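Local coordinates for 16S rRNA methylase (Escherichia coli, PDB 3P2K), which methylates N1 of adenine 1408 in 16S rRNA of assembled 30S subunits, using S-adenosylmethionine, and so confers resistance to aminoglycosides such as kanamycin and apramycin, at residues Thr33-Asn38 against Asn194-Lys199. Residues are numbered along the deposited sequence; the frame is centred on the assembly and turned at random.
Sequences TGDGRN and NSLWAK. With SAM (S-adenosylmethionine), chain E.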
loop_
_atom_site.group_PDB
_atom_site.type_symbol
_atom_site.label_atom_id
_atom_site.label_comp_id
_atom_site.label_asym_id
_atom_site.label_seq_id
_atom_site.Cartn_x
_atom_site.Cartn_y
_atom_site.Cartn_z
ATOM N N THR A 33 -3.280 3.950 -0.093
ATOM C CA THR A 33 -2.125 4.779 0.280
ATOM C C THR A 33 -2.372 6.121 1.004
ATOM O O THR A 33 -1.439 6.664 1.591
ATOM C CB THR A 33 -1.192 5.040 -0.932
ATOM O OG1 THR A 33 0.010 5.655 -0.459
ATOM C CG2 THR A 33 -1.850 5.959 -1.968
ATOM N N GLY A 34 -3.586 6.672 0.925
ATOM C CA GLY A 34 -3.858 7.980 1.528
ATOM C C GLY A 34 -3.164 9.117 0.792
ATOM O O GLY A 34 -3.386 9.292 -0.403
ATOM N N ASP A 35 -2.312 9.877 1.488
ATOM C CA ASP A 35 -1.816 11.173 0.964
ATOM C C ASP A 35 -0.463 11.181 0.260
ATOM O O ASP A 35 0.052 12.249 -0.082
ATOM C CB ASP A 35 -1.827 12.260 2.047
ATOM C CG ASP A 35 -0.930 11.943 3.226
ATOM O OD1 ASP A 35 -0.004 11.092 3.120
ATOM O OD2 ASP A 35 -1.163 12.572 4.284
ATOM N N GLY A 36 0.122 10.004 0.087
ATOM C CA GLY A 36 1.333 9.846 -0.692
ATOM C C GLY A 36 2.566 10.148 0.106
ATOM O O GLY A 36 3.680 9.977 -0.386
ATOM N N ARG A 37 2.379 10.600 1.340
ATOM C CA ARG A 37 3.515 11.008 2.159
ATOM C C ARG A 37 4.309 9.796 2.590
ATOM O O ARG A 37 5.544 9.817 2.556
ATOM C CB ARG A 37 3.086 11.860 3.357
ATOM C CG ARG A 37 2.792 13.287 2.966
ATOM C CD ARG A 37 2.365 14.178 4.124
ATOM N NE ARG A 37 2.211 15.554 3.648
ATOM C CZ ARG A 37 3.132 16.508 3.786
ATOM N NH1 ARG A 37 4.274 16.257 4.425
ATOM N NH2 ARG A 37 2.906 17.722 3.298
ATOM N N ASN A 38 3.604 8.736 2.965
ATOM C CA ASN A 38 4.263 7.510 3.379
ATOM C C ASN A 38 5.107 6.958 2.230
ATOM O O ASN A 38 6.278 6.577 2.407
ATOM C CB ASN A 38 3.233 6.478 3.867
ATOM C CG ASN A 38 2.738 6.755 5.295
ATOM O OD1 ASN A 38 3.299 7.585 6.014
ATOM N ND2 ASN A 38 1.689 6.041 5.712
ATOM N N ASN A 194 5.056 8.937 7.417
ATOM C CA ASN A 194 4.896 10.355 7.174
ATOM C C ASN A 194 3.507 10.937 6.981
ATOM O O ASN A 194 3.313 12.145 7.200
ATOM C CB ASN A 194 5.826 10.833 6.078
ATOM C CG ASN A 194 6.957 11.627 6.627
ATOM O OD1 ASN A 194 7.545 11.257 7.644
ATOM N ND2 ASN A 194 7.259 12.745 5.993
ATOM N N SER A 195 2.542 10.115 6.579
ATOM C CA SER A 195 1.194 10.634 6.395
ATOM C C SER A 195 0.787 11.428 7.628
ATOM O O SER A 195 1.288 11.189 8.742
ATOM C CB SER A 195 0.215 9.509 6.185
ATOM O OG SER A 195 -0.193 8.994 7.432
ATOM N N LEU A 196 -0.099 12.395 7.428
ATOM C CA LEU A 196 -0.620 13.171 8.541
ATOM C C LEU A 196 -1.405 12.221 9.476
ATOM O O LEU A 196 -1.265 12.265 10.700
ATOM C CB LEU A 196 -1.474 14.324 8.003
ATOM C CG LEU A 196 -0.843 15.681 7.581
ATOM C CD1 LEU A 196 0.687 15.673 7.337
ATOM C CD2 LEU A 196 -1.591 16.354 6.419
ATOM N N TRP A 197 -2.172 11.315 8.889
ATOM C CA TRP A 197 -2.991 10.396 9.657
ATOM C C TRP A 197 -2.149 9.592 10.628
ATOM O O TRP A 197 -2.494 9.470 11.812
ATOM C CB TRP A 197 -3.710 9.447 8.723
ATOM C CG TRP A 197 -4.651 8.547 9.392
ATOM C CD1 TRP A 197 -4.543 7.190 9.502
ATOM C CD2 TRP A 197 -5.867 8.911 10.047
ATOM N NE1 TRP A 197 -5.623 6.678 10.176
ATOM C CE2 TRP A 197 -6.457 7.711 10.521
ATOM C CE3 TRP A 197 -6.534 10.138 10.271
ATOM C CZ2 TRP A 197 -7.673 7.693 11.208
ATOM C CZ3 TRP A 197 -7.757 10.123 10.967
ATOM C CH2 TRP A 197 -8.306 8.902 11.427
ATOM N N ALA A 198 -1.055 9.033 10.107
ATOM C CA ALA A 198 -0.110 8.254 10.887
ATOM C C ALA A 198 0.507 9.087 12.014
ATOM O O ALA A 198 0.824 8.548 13.072
ATOM C CB ALA A 198 0.972 7.693 9.983
ATOM N N LYS A 199 0.683 10.388 11.786
ATOM C CA LYS A 199 1.227 11.238 12.830
ATOM C C LYS A 199 0.184 11.449 13.939
ATOM O O LYS A 199 0.495 11.244 15.118
ATOM C CB LYS A 199 1.763 12.563 12.268
ATOM C CG LYS A 199 3.098 12.410 11.511
ATOM C CD LYS A 199 4.076 13.574 11.811
ATOM C CE LYS A 199 5.372 13.429 10.998
ATOM N NZ LYS A 199 6.325 12.363 11.497
HETATM N N SAM E . -2.742 4.348 4.263
HETATM C CA SAM E . -2.540 5.762 4.638
HETATM C C SAM E . -1.709 5.839 5.876
HETATM O O SAM E . -1.398 4.786 6.457
HETATM O OXT SAM E . -1.405 6.951 6.326
HETATM C CB SAM E . -3.808 6.331 5.205
HETATM C CG SAM E . -5.095 5.653 4.828
HETATM S SD SAM E . -6.433 6.744 5.392
HETATM C CE SAM E . -6.506 6.324 7.146
HETATM C "C5'" SAM E . -7.687 5.588 4.840
HETATM C "C4'" SAM E . -7.409 5.424 3.362
HETATM O "O4'" SAM E . -7.966 4.191 2.999
HETATM C "C3'" SAM E . -8.114 6.516 2.555
HETATM O "O3'" SAM E . -7.235 7.187 1.672
HETATM C "C2'" SAM E . -9.150 5.789 1.731
HETATM O "O2'" SAM E . -9.055 6.242 0.409
HETATM C "C1'" SAM E . -8.603 4.391 1.758
HETATM N N9 SAM E . -9.608 3.380 1.483
HETATM C C8 SAM E . -10.709 3.017 2.198
HETATM N N7 SAM E . -11.339 1.999 1.520
HETATM C C5 SAM E . -10.625 1.722 0.394
HETATM C C6 SAM E . -10.782 0.800 -0.632
HETATM N N6 SAM E . -11.802 -0.057 -0.646
HETATM N N1 SAM E . -9.867 0.760 -1.657
HETATM C C2 SAM E . -8.795 1.628 -1.658
HETATM N N3 SAM E . -8.631 2.546 -0.637
HETATM C C4 SAM E . -9.532 2.580 0.373
#
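N38 and D35 bind the backbone N-H groups of N194, S195 and L196, the residues that lead into helix 196-202. The amide oxygen of N38 serves two of these groups: S195 N reaches N38 OD1 at 2.7 Å in a nearly straight bond (171°), arriving above the carbonyl plane, while N194 N makes a weak, bent bond to the same oxygen. Asparagine suits this place because its other branch faces the methionine carboxylate of the cofactor, where N38 ND2 lies 3.3 Å from SAM OXT. D35 instead gives each carboxylate oxygen one N-H. D35 OD2 takes a weak bond from L196 N at 3.3 Å, and D35 OD1 accepts from R37 N at 3.0 Å, an Asx turn that leads into helix 37-45; with chi1 62° the carboxylate is turned so that R37 N meets D35 OD1 on its anti side, somewhat out of plane.

S195 is the N-cap of its helix. S195 OG accepts from A198 N and donates to SAM OXT at 2.6 Å, a double role that a small hydroxyl side chain can fill.

Apolar contact lies toward the outside, where the extended aliphatic part of R37 runs obliquely past L196, with CD1 of L196 over one face of the guanidinium and 3.9 Å from R37 CD. Beyond the cap, the transferable methyl SAM CE sits over one face of the W197 ring, offset toward its rim.

At G34 and G36 the backbone has positive phi, and G34 CA packs close to SAM O3' of the ribose. The glycine-rich turn after strand 26-31, leading into helix 37-45, is the S-adenosylmethionine-binding motif of Rossmann-like methyltransferases, here closed over the methionine end by residues 195-197.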